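Side-chain contacts in aminopeptidase N family protein (Idiomarina loihiensis L2TR, PDB 4FGM), which probably acts as a zinc-dependent aminopeptidase of the M61 family, removing residues from the N-terminal ends of peptides: residues A218-Q221 against S222-F225; C271-E274 against Y275-W279. All coordinates share one frame; numbering follows the deposited sequence.

Contact 1: residues A218-Q221 against S222-F225; sequences APFQ and SYTF
F220 and Y223, three residues apart where a loop runs into a strand, meet through their rings in an edge-to-face pair. The edge of Y223 is turned to the face of F220, with centroids 5.2 Å apart and planes inclined at 51°, well short of a perpendicular T. Y223 CD2 stands over the centre of the F220 ring, 4.0 Å from F220 CE1. The same face also receives the root of the tyrosine side chain, for Y223 CB makes a CH-pi contact 4.3 Å from the centroid of the F220 ring. F220 reaches this place because its CG sits between the backbone N and carbonyl carbon (chi1 44°), which stands the ring up beside the chain that follows. On its other face the F220 ring carries A218 CB, offset toward the rim. F220 and Y223 are both buried, and their rings pack closely. The outer side is looser: Q221 is exposed, its CB set off away from the strand and its chain extended beyond CG. S222 meets the F220 side chain through its backbone, S222 O lying 3.6 Å from F220 CD2. The contact lies where the loop after helix 197-215 enters strand 222-230. Strands 183-190 and 242-248 flank that strand in a mixed sheet, both hydrogen-bonded to its backbone, while Y275 of helix 262-277 meets both rings and S278 touches them.

Contact 2: residues C271-E274 against Y275-W279; sequences CCHE and YFHSW. With ZN (zinc ion), chain C; MAE (maleic acid), chain B.
H273 and H277, one helical turn apart, grip the same zinc ion through their NE2 atoms, at 2.3 Å from H273 NE2 and 2.0 Å from H277 NE2. Their rings meet obliquely, planes at 82°. Maleic acid O2 is a further ligand, 2.3 Å from the zinc, and E307 completes the site. Between the histidines in sequence, E274 bends at chi2 (-48°) and lies alongside H277, its OE1 at the edge of that ring, 3.7 Å from H277 CD2; E274 OE1 is also 3.7 Å from maleate O2. Farther out, D314 accepts a hydrogen bond from H273 ND1 and the carbonyl of N280 one from H277 ND1, fixing how each imidazole is turned. The helix sets the spacing: H277 N donates to H273 O at 3.2 Å, and Y275 N to C271 O at 2.9 Å. An alanine at E274 would lack the carboxylate and is likely to leave the CD2 edge of the H277 ring without its neighbour and open a gap beside the maleate. Two zinc-binding histidines with a glutamate after the first form the HExxH motif of gluzincin metallopeptidases, in which that glutamate classically activates the zinc-bound water; maleate O2 binding the metal is consistent with a carboxylate occupying the water's place.

How the contacts relate
The two contacts come in series along the chain, contact 1 at the start of strand 222-230 and contact 2 at the end of helix 262-277, with centres about 10 Å apart. They touch directly: P219 CD lies 3.2 Å from W279 NE1, and F220 CZ lies 3.4 Å from Y275 OH. The zinc-binding helix thus rests against the mixed sheet, with its histidines reaching the metal. Y223 remains about 11 Å from the zinc, measured from its side chain, so contact 1 belongs to the surroundings of the metal site, whereas contact 2 supplies two of its ligands.

Contact 1: residues A218-Q221 against S222-F225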
loop_
_atom_site.group_PDB
_atom_site.type_symbol
_atom_site.label_atom_id
_atom_site.label_comp_id
_atom_site.label_asym_id
_atom_site.label_seq_id
_atom_site.Cartn_x
_atom_site.Cartn_y
_atom_site.Cartn_z
ATOM N N ALA A 218 4.373 -4.247 -21.704
ATOM C CA ALA A 218 3.304 -4.154 -20.715
ATOM C C ALA A 218 2.603 -5.504 -20.606
ATOM O O ALA A 218 2.287 -6.124 -21.617
ATOM C CB ALA A 218 2.310 -3.083 -21.120
ATOM N N PRO A 219 2.355 -5.983 -19.379
ATOM C CA PRO A 219 1.686 -7.277 -19.190
ATOM C C PRO A 219 0.163 -7.237 -19.322
ATOM O O PRO A 219 -0.503 -8.255 -19.173
ATOM C CB PRO A 219 2.133 -7.688 -17.790
ATOM C CG PRO A 219 2.178 -6.373 -17.074
ATOM C CD PRO A 219 2.857 -5.461 -18.093
ATOM N N PHE A 220 -0.384 -6.061 -19.603
ATOM C CA PHE A 220 -1.831 -5.902 -19.747
ATOM C C PHE A 220 -2.162 -5.256 -21.093
ATOM O O PHE A 220 -1.279 -4.720 -21.761
ATOM C CB PHE A 220 -2.372 -5.026 -18.606
ATOM C CG PHE A 220 -1.523 -3.809 -18.322
ATOM C CD1 PHE A 220 -0.653 -3.789 -17.235
ATOM C CD2 PHE A 220 -1.582 -2.692 -19.152
ATOM C CE1 PHE A 220 0.160 -2.677 -16.984
ATOM C CE2 PHE A 220 -0.772 -1.576 -18.913
ATOM C CZ PHE A 220 0.097 -1.567 -17.822
ATOM N N GLN A 221 -3.430 -5.303 -21.493
ATOM C CA GLN A 221 -3.830 -4.694 -22.759
ATOM C C GLN A 221 -4.540 -3.360 -22.559
ATOM O O GLN A 221 -4.758 -2.613 -23.511
ATOM C CB GLN A 221 -4.721 -5.643 -23.554
ATOM C CG GLN A 221 -3.982 -6.857 -24.073
ATOM C CD GLN A 221 -4.891 -7.796 -24.827
ATOM O OE1 GLN A 221 -5.016 -7.716 -26.051
ATOM N NE2 GLN A 221 -5.552 -8.688 -24.094
ATOM N N SER A 222 -4.900 -3.076 -21.314
ATOM C CA SER A 222 -5.560 -1.827 -20.956
ATOM C C SER A 222 -5.417 -1.717 -19.443
ATOM O O SER A 222 -5.182 -2.724 -18.772
ATOM C CB SER A 222 -7.033 -1.855 -21.347
ATOM O OG SER A 222 -7.750 -2.752 -20.528
ATOM N N TYR A 223 -5.541 -0.512 -18.900
ATOM C CA TYR A 223 -5.395 -0.359 -17.461
ATOM C C TYR A 223 -6.322 0.710 -16.889
ATOM O O TYR A 223 -6.531 1.759 -17.504
ATOM C CB TYR A 223 -3.934 -0.049 -17.135
ATOM C CG TYR A 223 -3.602 -0.103 -15.663
ATOM C CD1 TYR A 223 -3.858 0.985 -14.828
ATOM C CD2 TYR A 223 -3.024 -1.243 -15.107
ATOM C CE1 TYR A 223 -3.541 0.941 -13.479
ATOM C CE2 TYR A 223 -2.707 -1.297 -13.754
ATOM C CZ TYR A 223 -2.964 -0.199 -12.947
ATOM O OH TYR A 223 -2.599 -0.228 -11.621
ATOM N N THR A 224 -6.873 0.437 -15.707
ATOM C CA THR A 224 -7.801 1.367 -15.072
ATOM C C THR A 224 -7.446 1.717 -13.637
ATOM O O THR A 224 -7.201 0.833 -12.810
ATOM C CB THR A 224 -9.227 0.796 -15.024
ATOM O OG1 THR A 224 -9.495 0.058 -16.222
ATOM C CG2 THR A 224 -10.239 1.937 -14.879
ATOM N N PHE A 225 -7.437 3.012 -13.341
ATOM C CA PHE A 225 -7.153 3.481 -11.988
ATOM C C PHE A 225 -8.499 3.753 -11.318
ATOM O O PHE A 225 -9.097 4.808 -11.539
ATOM C CB PHE A 225 -6.328 4.770 -12.022
ATOM C CG PHE A 225 -4.910 4.582 -12.480
ATOM C CD1 PHE A 225 -4.576 4.691 -13.826
ATOM C CD2 PHE A 225 -3.904 4.303 -11.563
ATOM C CE1 PHE A 225 -3.245 4.541 -14.249
ATOM C CE2 PHE A 225 -2.584 4.152 -11.975
ATOM C CZ PHE A 225 -2.254 4.265 -13.321
#

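Contact 2: residues C271-E274 against Y275-W279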
loop_
_atom_site.group_PDB
_atom_site.type_symbol
_atom_site.label_atom_id
_atom_site.label_comp_id
_atom_site.label_asym_id
_atom_site.label_seq_id
_atom_site.Cartn_x
_atom_site.Cartn_y
_atom_site.Cartn_z
ATOM N N CYS A 271 -0.279 6.272 -7.455
ATOM C CA CYS A 271 -0.626 5.677 -8.746
ATOM C C CYS A 271 0.593 5.009 -9.361
ATOM O O CYS A 271 0.512 3.898 -9.883
ATOM C CB CYS A 271 -1.147 6.735 -9.715
ATOM S SG CYS A 271 -2.644 7.556 -9.177
ATOM N N CYS A 272 1.722 5.702 -9.292
ATOM C CA CYS A 272 2.976 5.197 -9.824
ATOM C C CYS A 272 3.347 3.887 -9.125
ATOM O O CYS A 272 3.885 2.968 -9.741
ATOM C CB CYS A 272 4.077 6.232 -9.603
ATOM S SG CYS A 272 5.673 5.782 -10.276
ATOM N N HIS A 273 3.044 3.820 -7.833
ATOM C CA HIS A 273 3.340 2.655 -7.014
ATOM C C HIS A 273 2.497 1.435 -7.433
ATOM O O HIS A 273 3.023 0.330 -7.631
ATOM C CB HIS A 273 3.076 2.997 -5.541
ATOM C CG HIS A 273 3.429 1.903 -4.584
ATOM N ND1 HIS A 273 4.614 1.888 -3.878
ATOM C CD2 HIS A 273 2.759 0.785 -4.219
ATOM C CE1 HIS A 273 4.658 0.809 -3.116
ATOM N NE2 HIS A 273 3.545 0.123 -3.304
ATOM N N GLU A 274 1.188 1.628 -7.573
ATOM C CA GLU A 274 0.323 0.516 -7.946
ATOM C C GLU A 274 0.600 0.043 -9.372
ATOM O O GLU A 274 0.616 -1.158 -9.646
ATOM C CB GLU A 274 -1.144 0.921 -7.796
ATOM C CG GLU A 274 -1.538 1.419 -6.401
ATOM C CD GLU A 274 -1.058 0.517 -5.276
ATOM O OE1 GLU A 274 -0.909 -0.700 -5.498
ATOM O OE2 GLU A 274 -0.839 1.020 -4.156
ATOM N N TYR A 275 0.829 0.997 -10.271
ATOM C CA TYR A 275 1.111 0.702 -11.675
ATOM C C TYR A 275 2.367 -0.165 -11.780
ATOM O O TYR A 275 2.379 -1.181 -12.477
ATOM C CB TYR A 275 1.315 2.006 -12.450
ATOM C CG TYR A 275 1.193 1.878 -13.958
ATOM C CD1 TYR A 275 -0.044 1.632 -14.558
ATOM C CD2 TYR A 275 2.309 2.049 -14.787
ATOM C CE1 TYR A 275 -0.168 1.565 -15.939
ATOM C CE2 TYR A 275 2.194 1.985 -16.173
ATOM C CZ TYR A 275 0.956 1.747 -16.742
ATOM O OH TYR A 275 0.827 1.720 -18.107
ATOM N N PHE A 276 3.421 0.236 -11.078
ATOM C CA PHE A 276 4.679 -0.502 -11.084
ATOM C C PHE A 276 4.440 -1.944 -10.642
ATOM O O PHE A 276 5.052 -2.890 -11.162
ATOM C CB PHE A 276 5.674 0.145 -10.121
ATOM C CG PHE A 276 7.088 -0.336 -10.291
ATOM C CD1 PHE A 276 7.879 0.152 -11.330
ATOM C CD2 PHE A 276 7.622 -1.296 -9.438
ATOM C CE1 PHE A 276 9.181 -0.303 -11.514
ATOM C CE2 PHE A 276 8.932 -1.761 -9.612
ATOM C CZ PHE A 276 9.711 -1.264 -10.657
ATOM N N HIS A 277 3.538 -2.096 -9.675
ATOM C CA HIS A 277 3.187 -3.412 -9.136
ATOM C C HIS A 277 2.653 -4.331 -10.247
ATOM O O HIS A 277 2.663 -5.567 -10.097
ATOM C CB HIS A 277 2.135 -3.288 -8.022
ATOM C CG HIS A 277 2.718 -3.171 -6.647
ATOM N ND1 HIS A 277 3.759 -3.963 -6.200
ATOM C CD2 HIS A 277 2.362 -2.399 -5.596
ATOM C CE1 HIS A 277 4.012 -3.686 -4.935
ATOM N NE2 HIS A 277 3.177 -2.741 -4.546
ATOM N N SER A 278 2.166 -3.741 -11.344
ATOM C CA SER A 278 1.651 -4.549 -12.456
ATOM C C SER A 278 2.744 -5.518 -12.894
ATOM O O SER A 278 2.471 -6.672 -13.284
ATOM C CB SER A 278 1.285 -3.666 -13.643
ATOM O OG SER A 278 0.055 -3.015 -13.394
ATOM N N TRP A 279 3.982 -5.034 -12.876
ATOM C CA TRP A 279 5.097 -5.879 -13.268
ATOM C C TRP A 279 5.639 -6.530 -12.008
ATOM O O TRP A 279 5.834 -7.754 -11.942
ATOM C CB TRP A 279 6.206 -5.045 -13.892
ATOM C CG TRP A 279 5.891 -4.538 -15.245
ATOM C CD1 TRP A 279 6.202 -5.132 -16.444
ATOM C CD2 TRP A 279 5.228 -3.314 -15.561
ATOM N NE1 TRP A 279 5.777 -4.338 -17.493
ATOM C CE2 TRP A 279 5.180 -3.216 -16.979
ATOM C CE3 TRP A 279 4.676 -2.283 -14.785
ATOM C CZ2 TRP A 279 4.601 -2.134 -17.632
ATOM C CZ3 TRP A 279 4.098 -1.201 -15.430
ATOM C CH2 TRP A 279 4.068 -1.130 -16.846
HETATM ZN ZN ZN C . 3.023 -1.991 -2.700
HETATM C C1 MAE B . 0.811 -2.024 -1.192
HETATM O O1 MAE B . 1.618 -2.864 -0.662
HETATM O O2 MAE B . 0.776 -1.949 -2.442
HETATM C C2 MAE B . -0.058 -1.237 -0.289
HETATM C C3 MAE B . -1.114 -1.584 0.443
HETATM C C4 MAE B . -1.707 -2.913 0.542
HETATM O O3 MAE B . -1.339 -3.929 -0.077
HETATM O O4 MAE B . -2.640 -2.996 1.367
HETATM O O HOH W 1 -1.834 -2.492 -10.520
#